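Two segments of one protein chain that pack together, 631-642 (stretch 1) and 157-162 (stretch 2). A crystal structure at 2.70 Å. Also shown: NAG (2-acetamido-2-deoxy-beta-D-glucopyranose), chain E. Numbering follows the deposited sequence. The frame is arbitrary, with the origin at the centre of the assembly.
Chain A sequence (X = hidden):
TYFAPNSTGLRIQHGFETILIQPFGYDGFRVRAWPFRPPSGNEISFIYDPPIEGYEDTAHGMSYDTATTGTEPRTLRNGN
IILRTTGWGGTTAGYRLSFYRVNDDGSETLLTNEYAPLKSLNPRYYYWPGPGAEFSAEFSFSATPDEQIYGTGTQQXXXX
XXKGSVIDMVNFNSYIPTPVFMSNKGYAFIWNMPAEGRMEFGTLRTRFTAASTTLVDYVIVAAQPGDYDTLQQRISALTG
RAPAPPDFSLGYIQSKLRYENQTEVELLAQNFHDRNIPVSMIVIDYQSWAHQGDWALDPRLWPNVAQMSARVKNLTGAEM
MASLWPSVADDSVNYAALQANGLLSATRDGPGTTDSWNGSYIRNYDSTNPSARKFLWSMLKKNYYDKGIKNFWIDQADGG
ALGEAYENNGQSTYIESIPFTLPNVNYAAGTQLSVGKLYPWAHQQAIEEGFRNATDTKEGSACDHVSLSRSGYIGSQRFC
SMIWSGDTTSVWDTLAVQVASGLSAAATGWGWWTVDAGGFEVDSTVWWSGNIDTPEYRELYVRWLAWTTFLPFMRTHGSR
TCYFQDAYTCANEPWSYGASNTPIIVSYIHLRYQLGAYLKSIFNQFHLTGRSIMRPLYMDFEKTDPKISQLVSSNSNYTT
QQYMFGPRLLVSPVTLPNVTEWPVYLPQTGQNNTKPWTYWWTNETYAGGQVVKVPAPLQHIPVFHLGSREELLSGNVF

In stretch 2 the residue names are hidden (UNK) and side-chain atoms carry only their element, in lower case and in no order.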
# COMPACT_ATOMS: atom_id res chain seq x y z
N LEU A 631 -35.56 -29.68 -7.84
CA LEU A 631 -35.29 -29.26 -9.21
C LEU A 631 -34.58 -27.91 -9.26
O LEU A 631 -33.89 -27.62 -10.25
CB LEU A 631 -36.59 -29.18 -10.01
CG LEU A 631 -37.28 -30.51 -10.34
CD1 LEU A 631 -38.71 -30.27 -10.80
CD2 LEU A 631 -36.49 -31.26 -11.40
N VAL A 632 -34.73 -27.08 -8.23
CA VAL A 632 -34.01 -25.81 -8.20
C VAL A 632 -32.60 -26.01 -7.65
O VAL A 632 -31.64 -25.41 -8.16
CB VAL A 632 -34.80 -24.78 -7.37
CG1 VAL A 632 -34.01 -23.49 -7.26
CG2 VAL A 632 -36.15 -24.52 -8.02
N SER A 633 -32.44 -26.85 -6.63
CA SER A 633 -31.11 -27.06 -6.05
C SER A 633 -30.16 -27.68 -7.07
O SER A 633 -28.97 -27.33 -7.11
CB SER A 633 -31.21 -27.95 -4.81
OG SER A 633 -31.17 -29.32 -5.16
N SER A 634 -30.66 -28.59 -7.90
CA SER A 634 -29.85 -29.24 -8.92
C SER A 634 -29.74 -28.42 -10.20
O SER A 634 -29.05 -28.85 -11.13
CB SER A 634 -30.41 -30.62 -9.24
OG SER A 634 -31.75 -30.52 -9.71
N ASN A 635 -30.39 -27.26 -10.26
CA ASN A 635 -30.41 -26.41 -11.45
C ASN A 635 -30.87 -27.20 -12.67
O ASN A 635 -30.24 -27.19 -13.73
CB ASN A 635 -29.04 -25.77 -11.68
CG ASN A 635 -28.66 -24.80 -10.57
OD1 ASN A 635 -29.25 -23.72 -10.43
ND2 ASN A 635 -27.69 -25.19 -9.76
N SER A 636 -31.99 -27.91 -12.51
CA SER A 636 -32.59 -28.64 -13.61
C SER A 636 -33.08 -27.67 -14.69
O SER A 636 -33.44 -26.53 -14.42
CB SER A 636 -33.76 -29.49 -13.11
OG SER A 636 -34.56 -29.96 -14.18
N ASN A 637 -33.07 -28.15 -15.94
CA ASN A 637 -33.55 -27.34 -17.05
C ASN A 637 -35.01 -26.94 -16.88
O ASN A 637 -35.44 -25.95 -17.48
CB ASN A 637 -33.37 -28.08 -18.38
CG ASN A 637 -31.91 -28.42 -18.67
OD1 ASN A 637 -31.37 -29.38 -18.13
ND2 ASN A 637 -31.29 -27.64 -19.54
N TYR A 638 -35.78 -27.68 -16.08
CA TYR A 638 -37.18 -27.34 -15.85
C TYR A 638 -37.34 -26.09 -14.99
O TYR A 638 -38.41 -25.47 -15.02
CB TYR A 638 -37.91 -28.51 -15.21
CG TYR A 638 -38.00 -29.73 -16.11
CD1 TYR A 638 -38.35 -29.60 -17.45
CD2 TYR A 638 -37.74 -31.00 -15.62
CE1 TYR A 638 -38.43 -30.71 -18.27
CE2 TYR A 638 -37.82 -32.11 -16.43
CZ TYR A 638 -38.16 -31.96 -17.76
OH TYR A 638 -38.24 -33.07 -18.57
N THR A 639 -36.31 -25.72 -14.23
CA THR A 639 -36.38 -24.52 -13.40
C THR A 639 -35.47 -23.39 -13.87
O THR A 639 -35.76 -22.23 -13.58
CB THR A 639 -36.02 -24.86 -11.94
OG1 THR A 639 -34.77 -25.56 -11.90
CG2 THR A 639 -37.10 -25.73 -11.33
N THR A 640 -34.40 -23.70 -14.60
CA THR A 640 -33.53 -22.68 -15.16
C THR A 640 -33.97 -22.20 -16.53
O THR A 640 -33.44 -21.19 -17.01
CB THR A 640 -32.08 -23.19 -15.23
OG1 THR A 640 -31.99 -24.24 -16.20
CG2 THR A 640 -31.62 -23.70 -13.88
N GLN A 641 -34.91 -22.89 -17.18
CA GLN A 641 -35.37 -22.52 -18.51
C GLN A 641 -36.89 -22.43 -18.62
O GLN A 641 -37.41 -22.24 -19.72
CB GLN A 641 -34.84 -23.51 -19.56
CG GLN A 641 -33.32 -23.64 -19.57
CD GLN A 641 -32.82 -24.62 -20.61
OE1 GLN A 641 -31.74 -25.19 -20.48
NE2 GLN A 641 -33.62 -24.82 -21.66
N GLN A 642 -37.61 -22.56 -17.51
CA GLN A 642 -39.04 -22.30 -17.46
C GLN A 642 -39.32 -21.24 -16.40
O GLN A 642 -38.56 -21.09 -15.44
CB GLN A 642 -39.86 -23.56 -17.13
CG GLN A 642 -39.59 -24.76 -18.02
CD GLN A 642 -40.47 -25.95 -17.66
OE1 GLN A 642 -40.33 -27.03 -18.22
NE2 GLN A 642 -41.38 -25.74 -16.71
N UNK A 157 -24.38 -18.10 -16.17
CA UNK A 157 -23.96 -19.33 -15.53
C UNK A 157 -24.94 -20.48 -15.69
O UNK A 157 -24.61 -21.61 -15.30
c UNK A 157 -24.89 -18.55 -13.30
o UNK A 157 -25.92 -18.26 -13.95
o UNK A 157 -24.82 -18.40 -12.06
c UNK A 157 -23.69 -19.11 -14.03
N UNK A 158 -26.14 -20.23 -16.23
CA UNK A 158 -27.16 -21.26 -16.45
C UNK A 158 -27.64 -21.86 -15.13
O UNK A 158 -27.99 -23.04 -15.06
c UNK A 158 -26.64 -22.36 -17.38
n UNK A 158 -27.45 -23.67 -19.38
c UNK A 158 -27.71 -23.02 -18.19
n UNK A 158 -29.55 -23.85 -19.04
c UNK A 158 -28.57 -24.15 -19.87
c UNK A 158 -29.04 -23.14 -17.98
N UNK A 159 -27.65 -21.05 -14.07
CA UNK A 159 -28.06 -21.49 -12.74
C UNK A 159 -28.96 -20.45 -12.09
O UNK A 159 -28.75 -19.25 -12.27
c UNK A 159 -25.74 -22.57 -12.44
c UNK A 159 -26.85 -21.73 -11.83
c UNK A 159 -24.82 -23.58 -10.05
s UNK A 159 -24.25 -22.59 -11.42
N UNK A 160 -29.96 -20.92 -11.36
CA UNK A 160 -30.73 -20.06 -10.47
C UNK A 160 -30.39 -20.30 -9.00
O UNK A 160 -30.69 -19.43 -8.17
c UNK A 160 -32.64 -19.60 -12.04
c UNK A 160 -34.18 -21.83 -10.60
c UNK A 160 -32.25 -20.19 -10.70
c UNK A 160 -32.68 -21.65 -10.57
N UNK A 161 -29.80 -21.44 -8.66
CA UNK A 161 -29.28 -21.69 -7.32
C UNK A 161 -27.79 -21.36 -7.33
O UNK A 161 -26.99 -22.08 -7.93
n UNK A 161 -28.76 -24.72 -5.23
c UNK A 161 -29.51 -23.14 -6.90
o UNK A 161 -28.75 -22.54 -4.71
c UNK A 161 -28.97 -23.44 -5.51
N UNK A 162 -27.43 -20.26 -6.66
CA UNK A 162 -26.05 -19.78 -6.66
C UNK A 162 -25.21 -20.38 -5.54
O UNK A 162 -24.07 -19.96 -5.35
c UNK A 162 -26.79 -17.55 -7.68
c UNK A 162 -27.04 -17.32 -10.18
c UNK A 162 -26.04 -18.25 -6.56
n UNK A 162 -26.82 -15.87 -10.48
c UNK A 162 -26.16 -17.82 -9.04
C1 NAG E . -29.93 -28.03 -19.98
C2 NAG E . -29.55 -27.82 -21.43
C3 NAG E . -28.15 -28.23 -21.72
C4 NAG E . -27.20 -27.63 -20.71
C5 NAG E . -27.66 -27.99 -19.32
C6 NAG E . -26.71 -27.40 -18.30
C7 NAG E . -31.32 -27.86 -23.14
C8 NAG E . -32.27 -28.63 -24.02
N2 NAG E . -30.44 -28.55 -22.26
O3 NAG E . -27.82 -27.84 -23.03
O4 NAG E . -25.90 -28.12 -20.93
O5 NAG E . -28.95 -27.48 -19.13
O6 NAG E . -27.41 -26.59 -17.39
O7 NAG E . -31.31 -26.65 -23.18

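Position 157 carries four side-chain atoms: two carbons in a row, the second bearing two oxygens. None reaches stretch 1. A short carboxylate is aspartate, Asp157. Its OD1 accepts a weak bond from the backbone N of position 159, 3.3 Å away, so the acid serves its own loop.

Position 158 shows one carbon leading to a five-membered ring of three carbons and two nitrogens, with a ring nitrogen 2.9 Å from Gln641 OE1. Such a ring can only be histidine. In His158, NE2 is the donor to that oxygen, and Gln641 OE1 and Thr640 OG1 both lie at the ring's edge. O6 of the NAG sugar sits over one face. The backbone here has positive phi, 64°.

Position 159 is an unbranched run of two carbons, a sulfur and a terminal carbon, which lies 3.3 Å from Asn635 ND2. This is methionine, and the end of Met159 meets an amide through CE.

Position 160 has four carbons, forked at the first, one arm two carbons long; the end of that arm lies 3.7 Å from Val632 CG1. Branching at CB with these arms is isoleucine. Ile160 CD1 is also 3.8 Å from Thr639 CB, so its longer arm touches both helical segments of stretch 1.

Position 161 has two carbons, the second carrying one oxygen and one nitrogen. The nitrogen lies near a carbonyl, Ser633 O, as an amide donor should, and the atoms fit asparagine. Asn161 ND2 donates to Ser633 O at 3.2 Å with a nearly straight angle of 164°. Asn161 CB packs 3.4 Å from Val632 O.

Position 162 is four carbons in a row ending in nitrogen, and none touches stretch 1. This is lysine. The CA-to-CB bond of Lys162 points away from stretch 1; NZ instead forms a salt bridge with Asp157 OD2 at 3.6 Å, linking the two ends of the segment.

The contact is organised around a helix end. Asn635, with positive phi, closes a Schellman motif, and its CA-to-CB bond points toward stretch 2. There Asn635 OD1 accepts from two successive backbone amides: a well-aligned bond from Asn161 N at 2.9 Å and a weak one from Ile160 N at 3.0 Å. Beside these polar links, Ile160 packs against Val632. At the far end, Gln641 OE1 accepts from both His158 NE2 and Asn637 ND2, the latter at 2.7 Å. Because Asn637 ND2 is also bonded covalently to NAG C1, at 1.5 Å, the glycan attachment is tied into the same network. The design rule is economical: asparagine amides bond backbone groups of the partner stretch, a histidine-glutamine bond adds a side-chain link, and an apolar pair packs alongside.

Stretch 2 (157-162) DHMINK
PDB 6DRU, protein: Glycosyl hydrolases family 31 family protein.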